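Local coordinates for protein SmhA (Serratia marcescens, PDB 7A27) that forms one component of Smh, a tripartite alpha-pore-forming toxin, and probably takes part in building its membrane pore, at residues A[127-132]-A[296-301]; A[138-143]-A[285-290]. All coordinates share one frame; numbering follows the deposited sequence.

Contact 1 (A[127-132]-A[296-301]); sequences QAVHTQ and QRMALL
H130 carries this contact: its imidazole reaches from helix 104-155 to M298 and A299 in the 296-301 segment, joining two antiparallel helices in the long alpha-helical bundle of this soluble toxin component. The two backbones come nearest at H130 and M298, whose CA atoms are 6.0 Å apart. With CG anti to the backbone N (chi1 179°), the ring of H130 is carried straight out to the second helix. It meets that helix obliquely, neither flat on it nor edge-on, and reaches past the M298 side chain to A299. H130 CD2 lies 3.3 Å from the backbone N of A299, with the carbonyl carbon of M298 a little further off, so this carbon of the ring sits against the peptide link between the two residues. NE2 of the same ring is 3.3 Å from A299 CB, so the methyl sits at the far end of the imidazole. NE2 also has a weak hydrogen bond to E295 OE2, four residues before A299, which gives this buried polar atom a partner.

M298 packs alongside the root of the histidine, its CG 4.1 Å from H130 CB. I21 of helix 14-37 and L76 of helix 48-96 also touch the methionine, as does L133 from helix 104-155, so two further helices close on the contact. Beyond CG the methionine chain bends (chi2 61°, chi3 38°), and its SD comes to 4.4 Å from V129 CG1, a loose apolar touch.

Contact 2 (A[138-143]-A[285-290]); sequences EMLEPL and QLFVDT
L140 of helix 104-155 faces F287 and V288 of helix 272-299, an antiparallel helix-helix contact in the core of the helical bundle, and its side chain serves both. The closer touch is L140 CD2 on F287 CE2 at 4.1 Å: the methyl meets the phenyl at its edge, near the ring plane, and the two side chains cross at about a right angle. Nearer the backbone, L140 CB lies 4.4 Å from V288 CG2. F287 gets there with CG anti to the backbone N (chi1 174°), which swings its ring across to the leucine although its CB starts off along the flank of the helix.

Further out, Q64 of helix 48-96 and Y291 of helix 272-299 also touch L140, while N28, S32 and L35 of helix 14-37 pack round F287. Two residues after L140, P142 has no amide hydrogen to bond to the preceding turn, and helix 104-155 kinks there. Beside the contact, Q285 NE2 spans both carboxylate oxygens of D289, at 3.0 Å to OD1 and 3.2 Å to OD2, and E141 makes a salt bridge to R137. The join between these segments therefore rests on apolar side-chain contact, while the carboxylates of E141 and D289 find those partners within their own helices.

Overall arrangement
Contact 1 and contact 2 are two places along a single antiparallel helix pair, 104-155 against 272-299. The nearest-backbone pairs step in opposite directions along the chain: ten residues forward from H130 to L140 correspond to ten back from M298 to V288. Their centres are 16 Å apart, with nearest atoms about 7 Å apart, so they do not touch. Helices 14-37 and 48-96 pack on both, which makes them levels of the same bundle core. Contact 2 lies closer to the calcium site: the F287 side chain is about 12 Å from that of N359, a calcium ligand although no ion is bound in this chain, whereas contact 1 lies away from it.

Contact 1 (A[127-132]-A[296-301])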
loop_
_atom_site.group_PDB
_atom_site.type_symbol
_atom_site.label_atom_id
_atom_site.label_comp_id
_atom_site.label_asym_id
_atom_site.label_seq_id
_atom_site.Cartn_x
_atom_site.Cartn_y
_atom_site.Cartn_z
ATOM N N GLN A 127 -1.762 -11.712 -11.896
ATOM C CA GLN A 127 -0.997 -11.124 -13.021
ATOM C C GLN A 127 -1.783 -9.936 -13.588
ATOM O O GLN A 127 -1.172 -8.876 -13.804
ATOM C CB GLN A 127 -0.717 -12.115 -14.147
ATOM C CG GLN A 127 0.377 -11.641 -15.109
ATOM C CD GLN A 127 1.732 -11.611 -14.442
ATOM O OE1 GLN A 127 2.220 -12.611 -13.914
ATOM N NE2 GLN A 127 2.353 -10.447 -14.477
ATOM N N ALA A 128 -3.092 -10.100 -13.791
ATOM C CA ALA A 128 -3.976 -9.069 -14.385
ATOM C C ALA A 128 -3.885 -7.771 -13.579
ATOM O O ALA A 128 -3.777 -6.690 -14.187
ATOM C CB ALA A 128 -5.401 -9.568 -14.461
ATOM N N VAL A 129 -3.930 -7.888 -12.258
ATOM C CA VAL A 129 -3.855 -6.720 -11.338
ATOM C C VAL A 129 -2.461 -6.092 -11.431
ATOM O O VAL A 129 -2.378 -4.850 -11.482
ATOM C CB VAL A 129 -4.200 -7.124 -9.896
ATOM C CG1 VAL A 129 -3.848 -6.026 -8.919
ATOM C CG2 VAL A 129 -5.664 -7.510 -9.754
ATOM N N HIS A 130 -1.396 -6.897 -11.437
ATOM C CA HIS A 130 -0.005 -6.377 -11.518
ATOM C C HIS A 130 0.194 -5.603 -12.819
ATOM O O HIS A 130 0.853 -4.558 -12.790
ATOM C CB HIS A 130 1.037 -7.487 -11.413
ATOM C CG HIS A 130 2.426 -6.955 -11.523
ATOM N ND1 HIS A 130 3.159 -6.996 -12.697
ATOM C CD2 HIS A 130 3.188 -6.296 -10.624
ATOM C CE1 HIS A 130 4.332 -6.445 -12.494
ATOM N NE2 HIS A 130 4.378 -6.002 -11.231
ATOM N N THR A 131 -0.342 -6.107 -13.928
ATOM C CA THR A 131 -0.179 -5.463 -15.247
ATOM C C THR A 131 -0.812 -4.066 -15.198
ATOM O O THR A 131 -0.221 -3.152 -15.814
ATOM C CB THR A 131 -0.692 -6.361 -16.370
ATOM O OG1 THR A 131 0.011 -7.604 -16.284
ATOM C CG2 THR A 131 -0.481 -5.746 -17.732
ATOM N N GLN A 132 -1.936 -3.882 -14.491
ATOM C CA GLN A 132 -2.593 -2.552 -14.358
ATOM C C GLN A 132 -1.699 -1.629 -13.508
ATOM O O GLN A 132 -1.531 -0.463 -13.881
ATOM C CB GLN A 132 -4.000 -2.655 -13.772
ATOM C CG GLN A 132 -5.085 -2.925 -14.796
ATOM C CD GLN A 132 -6.450 -3.018 -14.149
ATOM O OE1 GLN A 132 -6.656 -2.627 -12.996
ATOM N NE2 GLN A 132 -7.425 -3.506 -14.910
ATOM N N GLN A 296 5.915 -3.234 -6.970
ATOM C CA GLN A 296 7.078 -4.150 -6.812
ATOM C C GLN A 296 6.727 -5.349 -5.920
ATOM O O GLN A 296 7.156 -6.466 -6.260
ATOM C CB GLN A 296 8.311 -3.407 -6.301
ATOM C CG GLN A 296 9.060 -2.667 -7.403
ATOM C CD GLN A 296 10.081 -1.674 -6.896
ATOM O OE1 GLN A 296 10.281 -1.500 -5.694
ATOM N NE2 GLN A 296 10.732 -0.985 -7.818
ATOM N N ARG A 297 5.996 -5.154 -4.824
ATOM C CA ARG A 297 5.614 -6.275 -3.918
ATOM C C ARG A 297 4.599 -7.166 -4.630
ATOM O O ARG A 297 4.650 -8.376 -4.427
ATOM C CB ARG A 297 5.012 -5.785 -2.602
ATOM C CG ARG A 297 5.928 -4.869 -1.813
ATOM C CD ARG A 297 7.233 -5.493 -1.346
ATOM N NE ARG A 297 8.176 -4.396 -1.069
ATOM C CZ ARG A 297 8.104 -3.555 -0.018
ATOM N NH1 ARG A 297 7.121 -3.656 0.886
ATOM N NH2 ARG A 297 9.028 -2.613 0.099
ATOM N N MET A 298 3.741 -6.564 -5.455
ATOM C CA MET A 298 2.668 -7.240 -6.225
ATOM C C MET A 298 3.284 -8.054 -7.366
ATOM O O MET A 298 2.667 -9.050 -7.759
ATOM C CB MET A 298 1.736 -6.185 -6.806
ATOM C CG MET A 298 0.486 -6.740 -7.457
ATOM S SD MET A 298 -0.648 -7.686 -6.448
ATOM C CE MET A 298 -0.491 -6.708 -4.970
ATOM N N ALA A 299 4.463 -7.684 -7.861
ATOM C CA ALA A 299 5.146 -8.372 -8.980
ATOM C C ALA A 299 5.442 -9.832 -8.608
ATOM O O ALA A 299 5.418 -10.693 -9.498
ATOM C CB ALA A 299 6.421 -7.664 -9.320
ATOM N N LEU A 300 5.664 -10.130 -7.338
ATOM C CA LEU A 300 6.071 -11.480 -6.872
ATOM C C LEU A 300 4.845 -12.367 -6.587
ATOM O O LEU A 300 5.034 -13.602 -6.468
ATOM C CB LEU A 300 6.938 -11.359 -5.613
ATOM C CG LEU A 300 8.062 -10.319 -5.582
ATOM C CD1 LEU A 300 8.613 -10.230 -4.164
ATOM C CD2 LEU A 300 9.165 -10.621 -6.594
ATOM N N LEU A 301 3.639 -11.797 -6.500
ATOM C CA LEU A 301 2.418 -12.537 -6.073
ATOM C C LEU A 301 2.018 -13.604 -7.102
ATOM O O LEU A 301 1.737 -14.733 -6.704
ATOM C CB LEU A 301 1.284 -11.550 -5.808
ATOM C CG LEU A 301 0.012 -12.164 -5.223
ATOM C CD1 LEU A 301 0.270 -12.865 -3.908
ATOM C CD2 LEU A 301 -1.044 -11.107 -5.031
#

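Contact 2 (A[138-143]-A[285-290])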
loop_
_atom_site.group_PDB
_atom_site.type_symbol
_atom_site.label_atom_id
_atom_site.label_comp_id
_atom_site.label_asym_id
_atom_site.label_seq_id
_atom_site.Cartn_x
_atom_site.Cartn_y
_atom_site.Cartn_z
ATOM N N GLU A 138 4.190 3.462 -15.040
ATOM C CA GLU A 138 4.848 3.963 -16.273
ATOM C C GLU A 138 4.264 5.318 -16.690
ATOM O O GLU A 138 4.949 6.007 -17.469
ATOM C CB GLU A 138 4.789 2.900 -17.375
ATOM C CG GLU A 138 5.735 1.731 -17.094
ATOM C CD GLU A 138 5.495 0.451 -17.881
ATOM O OE1 GLU A 138 4.812 0.532 -18.921
ATOM O OE2 GLU A 138 5.989 -0.637 -17.446
ATOM N N MET A 139 3.082 5.707 -16.193
ATOM C CA MET A 139 2.455 7.020 -16.513
ATOM C C MET A 139 2.723 8.011 -15.369
ATOM O O MET A 139 2.913 9.207 -15.654
ATOM C CB MET A 139 0.949 6.915 -16.770
ATOM C CG MET A 139 0.094 7.100 -15.523
ATOM S SD MET A 139 -1.370 8.187 -15.672
ATOM C CE MET A 139 -0.832 9.721 -14.906
ATOM N N LEU A 140 2.784 7.537 -14.123
ATOM C CA LEU A 140 3.039 8.376 -12.921
ATOM C C LEU A 140 4.487 8.876 -12.872
ATOM O O LEU A 140 4.660 10.055 -12.522
ATOM C CB LEU A 140 2.720 7.566 -11.660
ATOM C CG LEU A 140 1.238 7.411 -11.325
ATOM C CD1 LEU A 140 1.038 6.382 -10.228
ATOM C CD2 LEU A 140 0.641 8.741 -10.902
ATOM N N GLU A 141 5.490 8.033 -13.172
ATOM C CA GLU A 141 6.927 8.424 -13.052
ATOM C C GLU A 141 7.186 9.649 -13.925
ATOM O O GLU A 141 7.645 10.664 -13.410
ATOM C CB GLU A 141 7.896 7.264 -13.316
ATOM C CG GLU A 141 7.652 6.059 -12.421
ATOM C CD GLU A 141 8.862 5.192 -12.132
ATOM O OE1 GLU A 141 9.025 4.114 -12.776
ATOM O OE2 GLU A 141 9.569 5.534 -11.173
ATOM N N PRO A 142 6.893 9.617 -15.247
ATOM C CA PRO A 142 7.088 10.778 -16.114
ATOM C C PRO A 142 6.264 12.022 -15.750
ATOM O O PRO A 142 6.704 13.097 -16.061
ATOM C CB PRO A 142 6.630 10.279 -17.491
ATOM C CG PRO A 142 6.826 8.790 -17.418
ATOM C CD PRO A 142 6.413 8.459 -16.006
ATOM N N LEU A 143 5.091 11.845 -15.136
ATOM C CA LEU A 143 4.205 12.964 -14.714
ATOM C C LEU A 143 4.920 13.753 -13.620
ATOM O O LEU A 143 4.956 14.999 -13.715
ATOM C CB LEU A 143 2.869 12.431 -14.187
ATOM C CG LEU A 143 1.866 13.518 -13.767
ATOM C CD1 LEU A 143 1.165 14.130 -14.974
ATOM C CD2 LEU A 143 0.827 12.971 -12.814
ATOM N N GLN A 285 5.277 12.943 -4.288
ATOM C CA GLN A 285 6.440 12.065 -3.998
ATOM C C GLN A 285 5.957 10.908 -3.124
ATOM O O GLN A 285 6.216 9.775 -3.508
ATOM C CB GLN A 285 7.549 12.849 -3.294
ATOM C CG GLN A 285 8.887 12.127 -3.134
ATOM C CD GLN A 285 9.697 12.162 -4.405
ATOM O OE1 GLN A 285 10.078 13.232 -4.899
ATOM N NE2 GLN A 285 9.960 10.982 -4.946
ATOM N N LEU A 286 5.275 11.171 -2.006
ATOM C CA LEU A 286 4.840 10.098 -1.072
ATOM C C LEU A 286 3.962 9.105 -1.825
ATOM O O LEU A 286 4.203 7.892 -1.692
ATOM C CB LEU A 286 4.078 10.683 0.120
ATOM C CG LEU A 286 4.905 11.538 1.070
ATOM C CD1 LEU A 286 4.020 12.148 2.152
ATOM C CD2 LEU A 286 6.041 10.719 1.680
ATOM N N PHE A 287 2.997 9.619 -2.593
ATOM C CA PHE A 287 2.022 8.809 -3.370
ATOM C C PHE A 287 2.754 7.972 -4.419
ATOM O O PHE A 287 2.588 6.742 -4.408
ATOM C CB PHE A 287 0.954 9.693 -4.006
ATOM C CG PHE A 287 -0.003 8.976 -4.920
ATOM C CD1 PHE A 287 -0.967 8.116 -4.416
ATOM C CD2 PHE A 287 0.038 9.188 -6.280
ATOM C CE1 PHE A 287 -1.839 7.442 -5.253
ATOM C CE2 PHE A 287 -0.872 8.557 -7.115
ATOM C CZ PHE A 287 -1.799 7.673 -6.603
ATOM N N VAL A 288 3.567 8.599 -5.270
ATOM C CA VAL A 288 4.251 7.907 -6.398
ATOM C C VAL A 288 5.296 6.924 -5.869
ATOM O O VAL A 288 5.411 5.845 -6.455
ATOM C CB VAL A 288 4.874 8.912 -7.376
ATOM C CG1 VAL A 288 5.713 8.221 -8.429
ATOM C CG2 VAL A 288 3.794 9.753 -8.033
ATOM N N ASP A 289 6.065 7.283 -4.845
ATOM C CA ASP A 289 7.103 6.377 -4.287
ATOM C C ASP A 289 6.415 5.112 -3.763
ATOM O O ASP A 289 6.874 4.003 -4.125
ATOM C CB ASP A 289 7.939 7.021 -3.170
ATOM C CG ASP A 289 8.995 8.023 -3.605
ATOM O OD1 ASP A 289 9.330 8.055 -4.815
ATOM O OD2 ASP A 289 9.486 8.756 -2.714
ATOM N N THR A 290 5.347 5.236 -2.963
ATOM C CA THR A 290 4.721 4.038 -2.348
ATOM C C THR A 290 3.885 3.326 -3.411
ATOM O O THR A 290 3.672 2.108 -3.247
ATOM C CB THR A 290 4.030 4.327 -1.010
ATOM O OG1 THR A 290 2.756 4.893 -1.269
ATOM C CG2 THR A 290 4.864 5.218 -0.119
#